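Local coordinates for protein carbohydrate oxidase (Microdochium nivale, PDB 3RJA) that oxidises the C1 hydroxyl of mono-, oligo- and polysaccharides to the corresponding lactones with the help of FAD, reducing molecular oxygen to hydrogen peroxide, at residues N336-Y341 and G408-V413; P208-F214 and E260-T266. Numbering follows the deposited sequence.

Interaction 1: N336-Y341 and G408-V413; sequences NFVDYY and GWVNSV
The indole of W409 is wedged between two rings of the facing helix and hydrogen-bonds to that helix's backbone: W409 NE1 reaches F337 O at 3.1 Å, an oxygen that also accepts the helical bond from Y341 N at 2.9 Å. Both segments are helical and run nearly antiparallel, at 154°, their axes 8.4 Å apart; the CA atoms of N336 and S412 come within 5.2 Å. F337 and Y340, both t at chi1, stack offset on opposite faces of the five-membered indole ring, with centroids 4.4 and 4.7 Å away. W409 gets there with chi1 at -145°, between wells. G408 lies under the Y340 ring, its CA 3.4 Å from Y340 OH. At the other end N336 ND2 donates to S412 O at 3.0 Å, while S412 OG turns back to W409 O (2.6 Å). With Y341 beside W409, this aromatic cluster joins two helices packed against one side of the large antiparallel sheet, where W409 also meets W353 and F388: an alpha+beta architecture.

Interaction 2: P208-F214 and E260-T266; sequences PKVLTRF and EGLYYGT
These are neighbouring antiparallel strands of the large sheet that carries much of the sugar pocket. Strands 211-214 and 260-264 run at 162°, their axes 4.7 Å apart at closest. F214, T212 and L211 bury the most surface. T212 pairs with Y263 as a hydrogen-bonded pair (T212 N to Y263 O 2.9 Å, Y263 N to T212 O 2.8 Å); R213–L262 is the non-hydrogen-bonded pair beside it, and F214–G261 is hydrogen-bonded again (F214 N to G261 O and G261 N to F214 O, both 3.1 Å). F214, chi1 p, folds its ring over G261, whose CA lies 3.7 Å from the ring centroid in a CH-pi contact; a CB there would hit the ring. W270 stacks on the same ring. L211, on the other face of the sheet, sets CD2 3.5 Å above the Y264 ring centroid. E260, hydrogen-bonded to Y252 of the substrate pocket, lies about 5 Å from the bound sugar analogue (side chain to ligand). A water bridges E260 OE2 and R213 NH2, which also form a long salt bridge (3.8 Å); R213 also bonds S301. Where the second strand turns toward helix 267-278, T212 OG1 donates to G265 O at 2.8 Å.

Both contacts are built round the same antiparallel sheet, but in different layers. Interaction 2 is made within it, between strands near one end, and is held chiefly by in-register backbone hydrogen bonds. Interaction 1 lies in the helical layer, and there side chains do most of the work, through stacked rings and two hydrogen bonds that each end on a main-chain carbonyl. It is the more buried of the two; interaction 2 is partly open, with V210 exposed and a long, water-bridged salt bridge between R213 and E260. No element is shared, and the nearest atoms of interactions 1 and 2 are about 12 Å apart. Interaction 2 also lies closer to the sugar.

Interaction 1: N336-Y341 and G408-V413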
ATOM      1  N   ASN A 336       6.052 -14.673  21.443  1.00 17.72           N
ATOM      2  CA  ASN A 336       4.647 -15.015  21.214  1.00 16.20           C
ATOM      3  C   ASN A 336       4.437 -15.239  19.725  1.00 16.52           C
ATOM      4  O   ASN A 336       3.728 -16.152  19.337  1.00 16.25           O
ATOM      5  CB  ASN A 336       3.711 -13.890  21.697  1.00 16.41           C
ATOM      6  CG  ASN A 336       3.783 -13.668  23.192  1.00 17.33           C
ATOM      7  OD1 ASN A 336       4.310 -14.511  23.915  1.00 18.85           O
ATOM      8  ND2 ASN A 336       3.258 -12.530  23.670  1.00 16.51           N
ATOM      9  N   PHE A 337       5.065 -14.410  18.898  1.00 15.97           N
ATOM     10  CA  PHE A 337       4.935 -14.539  17.444  1.00 15.94           C
ATOM     11  C   PHE A 337       5.370 -15.934  16.973  1.00 16.01           C
ATOM     12  O   PHE A 337       4.658 -16.602  16.230  1.00 16.13           O
ATOM     13  CB  PHE A 337       5.751 -13.450  16.725  1.00 15.22           C
ATOM     14  CG  PHE A 337       5.718 -13.557  15.221  1.00 15.39           C
ATOM     15  CD1 PHE A 337       6.633 -14.359  14.540  1.00 15.44           C
ATOM     16  CD2 PHE A 337       4.785 -12.850  14.491  1.00 15.77           C
ATOM     17  CE1 PHE A 337       6.621 -14.461  13.144  1.00 15.01           C
ATOM     18  CE2 PHE A 337       4.762 -12.950  13.091  1.00 15.85           C
ATOM     19  CZ  PHE A 337       5.682 -13.751  12.426  1.00 15.64           C
ATOM     20  N   VAL A 338       6.557 -16.353  17.407  1.00 17.39           N
ATOM     21  CA  VAL A 338       7.138 -17.647  17.037  1.00 18.18           C
ATOM     22  C   VAL A 338       6.369 -18.854  17.626  1.00 19.56           C
ATOM     23  O   VAL A 338       6.249 -19.884  16.950  1.00 18.46           O
ATOM     24  CB  VAL A 338       8.652 -17.674  17.369  1.00 19.87           C
ATOM     25  CG1 VAL A 338       9.246 -19.071  17.192  1.00 16.85           C
ATOM     26  CG2 VAL A 338       9.409 -16.648  16.453  1.00 18.94           C
ATOM     27  N   ASP A 339       5.851 -18.717  18.858  1.00 17.77           N
ATOM     28  CA  ASP A 339       4.973 -19.746  19.458  1.00 18.86           C
ATOM     29  C   ASP A 339       3.774 -20.050  18.532  1.00 20.36           C
ATOM     30  O   ASP A 339       3.522 -21.211  18.177  1.00 18.03           O
ATOM     31  CB  ASP A 339       4.492 -19.308  20.853  1.00 17.48           C
ATOM     32  CG  ASP A 339       5.537 -19.576  21.962  1.00 20.03           C
ATOM     33  OD1 ASP A 339       6.517 -20.321  21.753  1.00 18.28           O
ATOM     34  OD2 ASP A 339       5.365 -19.036  23.064  1.00 21.36           O
ATOM     35  N   TYR A 340       3.076 -18.984  18.113  1.00 19.21           N
ATOM     36  CA  TYR A 340       1.922 -19.080  17.221  1.00 17.91           C
ATOM     37  C   TYR A 340       2.327 -19.604  15.850  1.00 17.35           C
ATOM     38  O   TYR A 340       1.667 -20.457  15.283  1.00 16.71           O
ATOM     39  CB  TYR A 340       1.302 -17.678  17.083  1.00 18.57           C
ATOM     40  CG  TYR A 340      -0.148 -17.654  16.643  1.00 16.71           C
ATOM     41  CD1 TYR A 340      -0.494 -17.634  15.293  1.00 17.94           C
ATOM     42  CD2 TYR A 340      -1.173 -17.644  17.588  1.00 16.59           C
ATOM     43  CE1 TYR A 340      -1.847 -17.603  14.893  1.00 17.11           C
ATOM     44  CE2 TYR A 340      -2.508 -17.590  17.213  1.00 17.38           C
ATOM     45  CZ  TYR A 340      -2.836 -17.570  15.860  1.00 17.75           C
ATOM     46  OH  TYR A 340      -4.161 -17.539  15.496  1.00 19.30           O
ATOM     47  N   TYR A 341       3.430 -19.083  15.321  1.00 17.30           N
ATOM     48  CA  TYR A 341       3.990 -19.529  14.037  1.00 17.06           C
ATOM     49  C   TYR A 341       4.013 -21.064  13.989  1.00 19.35           C
ATOM     50  O   TYR A 341       3.479 -21.680  13.043  1.00 18.55           O
ATOM     51  CB  TYR A 341       5.419 -18.999  13.942  1.00 13.97           C
ATOM     52  CG  TYR A 341       6.123 -19.055  12.618  1.00 13.80           C
ATOM     53  CD1 TYR A 341       5.590 -19.738  11.500  1.00 12.53           C
ATOM     54  CD2 TYR A 341       7.360 -18.412  12.473  1.00 12.24           C
ATOM     55  CE1 TYR A 341       6.285 -19.770  10.274  1.00 12.92           C
ATOM     56  CE2 TYR A 341       8.050 -18.451  11.270  1.00 13.06           C
ATOM     57  CZ  TYR A 341       7.522 -19.121  10.177  1.00 12.61           C
ATOM     58  OH  TYR A 341       8.230 -19.080   8.992  1.00 12.78           O
ATOM     59  N   GLY A 408      -5.475 -13.934  15.940  1.00 16.16           N
ATOM     60  CA  GLY A 408      -4.667 -14.505  17.014  1.00 17.54           C
ATOM     61  C   GLY A 408      -3.182 -14.234  16.828  1.00 16.68           C
ATOM     62  O   GLY A 408      -2.468 -13.978  17.791  1.00 18.76           O
ATOM     63  N   TRP A 409      -2.706 -14.268  15.587  1.00 15.32           N
ATOM     64  CA  TRP A 409      -1.289 -14.000  15.351  1.00 15.37           C
ATOM     65  C   TRP A 409      -0.953 -12.558  15.710  1.00 15.19           C
ATOM     66  O   TRP A 409       0.066 -12.301  16.332  1.00 15.28           O
ATOM     67  CB  TRP A 409      -0.898 -14.293  13.900  1.00 14.08           C
ATOM     68  CG  TRP A 409       0.496 -14.858  13.733  1.00 12.43           C
ATOM     69  CD1 TRP A 409       1.545 -14.820  14.642  1.00 12.81           C
ATOM     70  CD2 TRP A 409       0.998 -15.516  12.581  1.00 12.02           C
ATOM     71  NE1 TRP A 409       2.651 -15.436  14.110  1.00 12.25           N
ATOM     72  CE2 TRP A 409       2.342 -15.867  12.844  1.00 12.30           C
ATOM     73  CE3 TRP A 409       0.433 -15.868  11.342  1.00 11.80           C
ATOM     74  CZ2 TRP A 409       3.117 -16.550  11.924  1.00 11.96           C
ATOM     75  CZ3 TRP A 409       1.209 -16.512  10.428  1.00 11.13           C
ATOM     76  CH2 TRP A 409       2.540 -16.857  10.723  1.00 11.75           C
ATOM     77  N   VAL A 410      -1.823 -11.622  15.314  1.00 16.11           N
ATOM     78  CA  VAL A 410      -1.605 -10.206  15.568  1.00 15.24           C
ATOM     79  C   VAL A 410      -1.702  -9.952  17.080  1.00 16.58           C
ATOM     80  O   VAL A 410      -0.908  -9.206  17.651  1.00 15.98           O
ATOM     81  CB  VAL A 410      -2.638  -9.335  14.790  1.00 15.64           C
ATOM     82  CG1 VAL A 410      -2.754  -7.931  15.396  1.00 15.51           C
ATOM     83  CG2 VAL A 410      -2.273  -9.262  13.293  1.00 14.59           C
ATOM     84  N   ASN A 411      -2.680 -10.595  17.720  1.00 18.77           N
ATOM     85  CA  ASN A 411      -2.861 -10.477  19.163  1.00 19.64           C
ATOM     86  C   ASN A 411      -1.632 -11.024  19.899  1.00 18.47           C
ATOM     87  O   ASN A 411      -1.209 -10.469  20.923  1.00 16.18           O
ATOM     88  CB  ASN A 411      -4.139 -11.203  19.611  1.00 21.65           C
ATOM     89  CG  ASN A 411      -4.173 -11.451  21.116  1.00 29.62           C
ATOM     90  OD1 ASN A 411      -4.474 -10.543  21.900  1.00 30.92           O
ATOM     91  ND2 ASN A 411      -3.854 -12.692  21.529  1.00 33.63           N
ATOM     92  N   SER A 412      -1.048 -12.095  19.351  1.00 19.10           N
ATOM     93  CA  SER A 412       0.174 -12.661  19.940  1.00 19.06           C
ATOM     94  C   SER A 412       1.255 -11.589  20.102  1.00 19.41           C
ATOM     95  O   SER A 412       1.974 -11.606  21.097  1.00 19.93           O
ATOM     96  CB  SER A 412       0.695 -13.882  19.160  1.00 16.33           C
ATOM     97  OG  SER A 412       1.580 -13.506  18.120  1.00 18.05           O
ATOM     98  N   VAL A 413       1.352 -10.648  19.148  1.00 17.74           N
ATOM     99  CA  VAL A 413       2.348  -9.576  19.229  1.00 15.67           C
ATOM    100  C   VAL A 413       1.864  -8.412  20.098  1.00 16.83           C
ATOM    101  O   VAL A 413       2.608  -7.925  20.957  1.00 16.61           O
ATOM    102  CB  VAL A 413       2.794  -9.059  17.810  1.00 15.96           C
ATOM    103  CG1 VAL A 413       3.703  -7.826  17.908  1.00 14.79           C
ATOM    104  CG2 VAL A 413       3.494 -10.138  17.034  1.00 15.68           C
TER

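Interaction 2: P208-F214 and E260-T266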
ATOM      1  N   PRO A 208      17.815   2.865 -12.371  1.00 20.93           N
ATOM      2  CA  PRO A 208      19.119   2.247 -12.044  1.00 20.69           C
ATOM      3  C   PRO A 208      19.526   1.230 -13.087  1.00 21.04           C
ATOM      4  O   PRO A 208      18.662   0.506 -13.615  1.00 18.21           O
ATOM      5  CB  PRO A 208      18.851   1.502 -10.732  1.00 19.82           C
ATOM      6  CG  PRO A 208      17.644   2.095 -10.174  1.00 20.08           C
ATOM      7  CD  PRO A 208      16.853   2.752 -11.261  1.00 20.42           C
ATOM      8  N   LYS A 209      20.825   1.171 -13.382  1.00 22.07           N
ATOM      9  CA  LYS A 209      21.340   0.225 -14.375  1.00 22.86           C
ATOM     10  C   LYS A 209      21.839  -1.063 -13.725  1.00 21.33           C
ATOM     11  O   LYS A 209      21.829  -2.122 -14.336  1.00 22.09           O
ATOM     12  CB  LYS A 209      22.476   0.879 -15.163  1.00 28.55           C
ATOM     13  CG  LYS A 209      22.034   2.024 -16.072  1.00 31.22           C
ATOM     14  CD  LYS A 209      23.221   2.589 -16.846  1.00 35.18           C
ATOM     15  CE  LYS A 209      22.799   3.755 -17.730  1.00 44.11           C
ATOM     16  NZ  LYS A 209      21.735   3.345 -18.696  1.00 50.17           N
ATOM     17  N   VAL A 210      22.301  -0.964 -12.486  1.00 19.68           N
ATOM     18  CA  VAL A 210      22.951  -2.084 -11.812  1.00 19.01           C
ATOM     19  C   VAL A 210      22.203  -2.428 -10.515  1.00 18.92           C
ATOM     20  O   VAL A 210      22.227  -1.661  -9.534  1.00 16.91           O
ATOM     21  CB  VAL A 210      24.464  -1.771 -11.553  1.00 20.57           C
ATOM     22  CG1 VAL A 210      25.166  -2.905 -10.832  1.00 21.98           C
ATOM     23  CG2 VAL A 210      25.181  -1.479 -12.862  1.00 21.93           C
ATOM     24  N   LEU A 211      21.537  -3.584 -10.519  1.00 17.13           N
ATOM     25  CA  LEU A 211      20.766  -4.051  -9.359  1.00 16.33           C
ATOM     26  C   LEU A 211      20.991  -5.537  -9.193  1.00 17.28           C
ATOM     27  O   LEU A 211      21.182  -6.277 -10.187  1.00 16.75           O
ATOM     28  CB  LEU A 211      19.267  -3.801  -9.546  1.00 15.74           C
ATOM     29  CG  LEU A 211      18.788  -2.352  -9.654  1.00 16.45           C
ATOM     30  CD1 LEU A 211      17.372  -2.266 -10.219  1.00 14.96           C
ATOM     31  CD2 LEU A 211      18.938  -1.545  -8.322  1.00 15.58           C
ATOM     32  N   THR A 212      20.952  -5.981  -7.946  1.00 15.87           N
ATOM     33  CA  THR A 212      21.089  -7.392  -7.658  1.00 18.07           C
ATOM     34  C   THR A 212      19.905  -7.897  -6.819  1.00 19.03           C
ATOM     35  O   THR A 212      19.640  -7.416  -5.697  1.00 18.10           O
ATOM     36  CB  THR A 212      22.397  -7.668  -6.885  1.00 16.68           C
ATOM     37  OG1 THR A 212      23.508  -7.282  -7.686  1.00 16.01           O
ATOM     38  CG2 THR A 212      22.520  -9.134  -6.553  1.00 17.62           C
ATOM     39  N   ARG A 213      19.214  -8.879  -7.364  1.00 18.39           N
ATOM     40  CA  ARG A 213      18.214  -9.588  -6.607  1.00 18.71           C
ATOM     41  C   ARG A 213      18.906 -10.670  -5.801  1.00 17.99           C
ATOM     42  O   ARG A 213      19.750 -11.390  -6.319  1.00 15.30           O
ATOM     43  CB  ARG A 213      17.181 -10.229  -7.510  1.00 18.65           C
ATOM     44  CG  ARG A 213      16.284 -11.204  -6.760  1.00 20.19           C
ATOM     45  CD  ARG A 213      15.031 -11.517  -7.561  1.00 22.16           C
ATOM     46  NE  ARG A 213      14.155 -12.330  -6.731  1.00 26.29           N
ATOM     47  CZ  ARG A 213      12.872 -12.550  -6.973  1.00 25.48           C
ATOM     48  NH1 ARG A 213      12.278 -12.008  -8.030  1.00 23.27           N
ATOM     49  NH2 ARG A 213      12.179 -13.311  -6.139  1.00 27.05           N
ATOM     50  N   PHE A 214      18.526 -10.783  -4.533  1.00 16.00           N
ATOM     51  CA  PHE A 214      19.135 -11.774  -3.678  1.00 15.04           C
ATOM     52  C   PHE A 214      18.096 -12.486  -2.841  1.00 14.87           C
ATOM     53  O   PHE A 214      16.941 -12.030  -2.728  1.00 13.84           O
ATOM     54  CB  PHE A 214      20.245 -11.140  -2.816  1.00 13.95           C
ATOM     55  CG  PHE A 214      19.763 -10.115  -1.838  1.00 13.69           C
ATOM     56  CD1 PHE A 214      19.392 -10.491  -0.546  1.00 14.43           C
ATOM     57  CD2 PHE A 214      19.719  -8.778  -2.184  1.00 12.86           C
ATOM     58  CE1 PHE A 214      18.997  -9.542   0.402  1.00 14.24           C
ATOM     59  CE2 PHE A 214      19.307  -7.825  -1.271  1.00 13.55           C
ATOM     60  CZ  PHE A 214      18.937  -8.194   0.027  1.00 14.53           C
ATOM     61  N   GLU A 260      14.081 -12.272   1.106  1.00 15.36           N
ATOM     62  CA  GLU A 260      14.169 -11.791  -0.281  1.00 16.74           C
ATOM     63  C   GLU A 260      14.502 -10.318  -0.281  1.00 14.75           C
ATOM     64  O   GLU A 260      13.993  -9.551   0.536  1.00 13.54           O
ATOM     65  CB  GLU A 260      12.851 -11.902  -1.065  1.00 17.74           C
ATOM     66  CG  GLU A 260      11.926 -13.013  -0.737  1.00 19.33           C
ATOM     67  CD  GLU A 260      10.599 -12.834  -1.488  0.50 17.72           C
ATOM     68  OE1 GLU A 260       9.558 -12.678  -0.830  0.50 16.92           O
ATOM     69  OE2 GLU A 260      10.622 -12.793  -2.735  0.50 17.36           O
ATOM     70  N   GLY A 261      15.273  -9.912  -1.271  1.00 15.30           N
ATOM     71  CA  GLY A 261      15.749  -8.557  -1.305  1.00 14.20           C
ATOM     72  C   GLY A 261      16.209  -8.084  -2.647  1.00 14.32           C
ATOM     73  O   GLY A 261      16.297  -8.863  -3.632  1.00 14.13           O
ATOM     74  N   LEU A 262      16.483  -6.784  -2.661  1.00 13.91           N
ATOM     75  CA  LEU A 262      17.001  -6.051  -3.793  1.00 15.42           C
ATOM     76  C   LEU A 262      18.139  -5.144  -3.311  1.00 15.36           C
ATOM     77  O   LEU A 262      17.975  -4.368  -2.361  1.00 15.71           O
ATOM     78  CB  LEU A 262      15.898  -5.201  -4.446  1.00 14.23           C
ATOM     79  CG  LEU A 262      16.304  -4.607  -5.810  1.00 15.09           C
ATOM     80  CD1 LEU A 262      16.610  -5.720  -6.824  1.00 14.79           C
ATOM     81  CD2 LEU A 262      15.277  -3.572  -6.415  1.00 14.25           C
ATOM     82  N   TYR A 263      19.288  -5.264  -3.964  1.00 16.14           N
ATOM     83  CA  TYR A 263      20.479  -4.487  -3.605  1.00 15.62           C
ATOM     84  C   TYR A 263      20.856  -3.521  -4.722  1.00 16.47           C
ATOM     85  O   TYR A 263      20.969  -3.927  -5.909  1.00 15.15           O
ATOM     86  CB  TYR A 263      21.665  -5.408  -3.282  1.00 16.29           C
ATOM     87  CG  TYR A 263      22.914  -4.629  -2.875  1.00 17.25           C
ATOM     88  CD1 TYR A 263      23.036  -4.114  -1.586  1.00 17.00           C
ATOM     89  CD2 TYR A 263      23.960  -4.409  -3.782  1.00 17.47           C
ATOM     90  CE1 TYR A 263      24.147  -3.390  -1.195  1.00 18.67           C
ATOM     91  CE2 TYR A 263      25.102  -3.678  -3.402  1.00 19.00           C
ATOM     92  CZ  TYR A 263      25.178  -3.163  -2.103  1.00 20.11           C
ATOM     93  OH  TYR A 263      26.271  -2.437  -1.695  1.00 20.64           O
ATOM     94  N   TYR A 264      21.032  -2.248  -4.360  1.00 15.50           N
ATOM     95  CA  TYR A 264      21.510  -1.240  -5.313  1.00 15.92           C
ATOM     96  C   TYR A 264      23.022  -1.351  -5.481  1.00 18.74           C
ATOM     97  O   TYR A 264      23.796  -0.747  -4.712  1.00 16.14           O
ATOM     98  CB  TYR A 264      21.111   0.173  -4.875  1.00 14.68           C
ATOM     99  CG  TYR A 264      19.732   0.557  -5.345  1.00 14.75           C
ATOM    100  CD1 TYR A 264      18.589  -0.077  -4.820  1.00 15.09           C
ATOM    101  CD2 TYR A 264      19.561   1.530  -6.334  1.00 14.50           C
ATOM    102  CE1 TYR A 264      17.285   0.251  -5.273  1.00 15.52           C
ATOM    103  CE2 TYR A 264      18.283   1.885  -6.787  1.00 16.18           C
ATOM    104  CZ  TYR A 264      17.145   1.235  -6.253  1.00 15.43           C
ATOM    105  OH  TYR A 264      15.910   1.586  -6.695  1.00 14.56           O
ATOM    106  N   GLY A 265      23.430  -2.137  -6.481  1.00 19.36           N
ATOM    107  CA  GLY A 265      24.850  -2.410  -6.746  1.00 20.75           C
ATOM    108  C   GLY A 265      25.060  -3.851  -7.212  1.00 22.10           C
ATOM    109  O   GLY A 265      24.094  -4.558  -7.567  1.00 20.83           O
ATOM    110  N   THR A 266      26.321  -4.280  -7.232  1.00 21.66           N
ATOM    111  CA  THR A 266      26.698  -5.565  -7.854  1.00 21.99           C
ATOM    112  C   THR A 266      26.522  -6.734  -6.884  1.00 20.65           C
ATOM    113  O   THR A 266      26.459  -6.528  -5.658  1.00 19.74           O
ATOM    114  CB  THR A 266      28.180  -5.534  -8.301  1.00 22.65           C
ATOM    115  OG1 THR A 266      29.009  -5.468  -7.132  1.00 23.13           O
ATOM    116  CG2 THR A 266      28.455  -4.309  -9.214  1.00 22.16           C
TER
HETATM  117  O   HOH W   1      12.289 -15.174  -3.624  1.00 42.42           O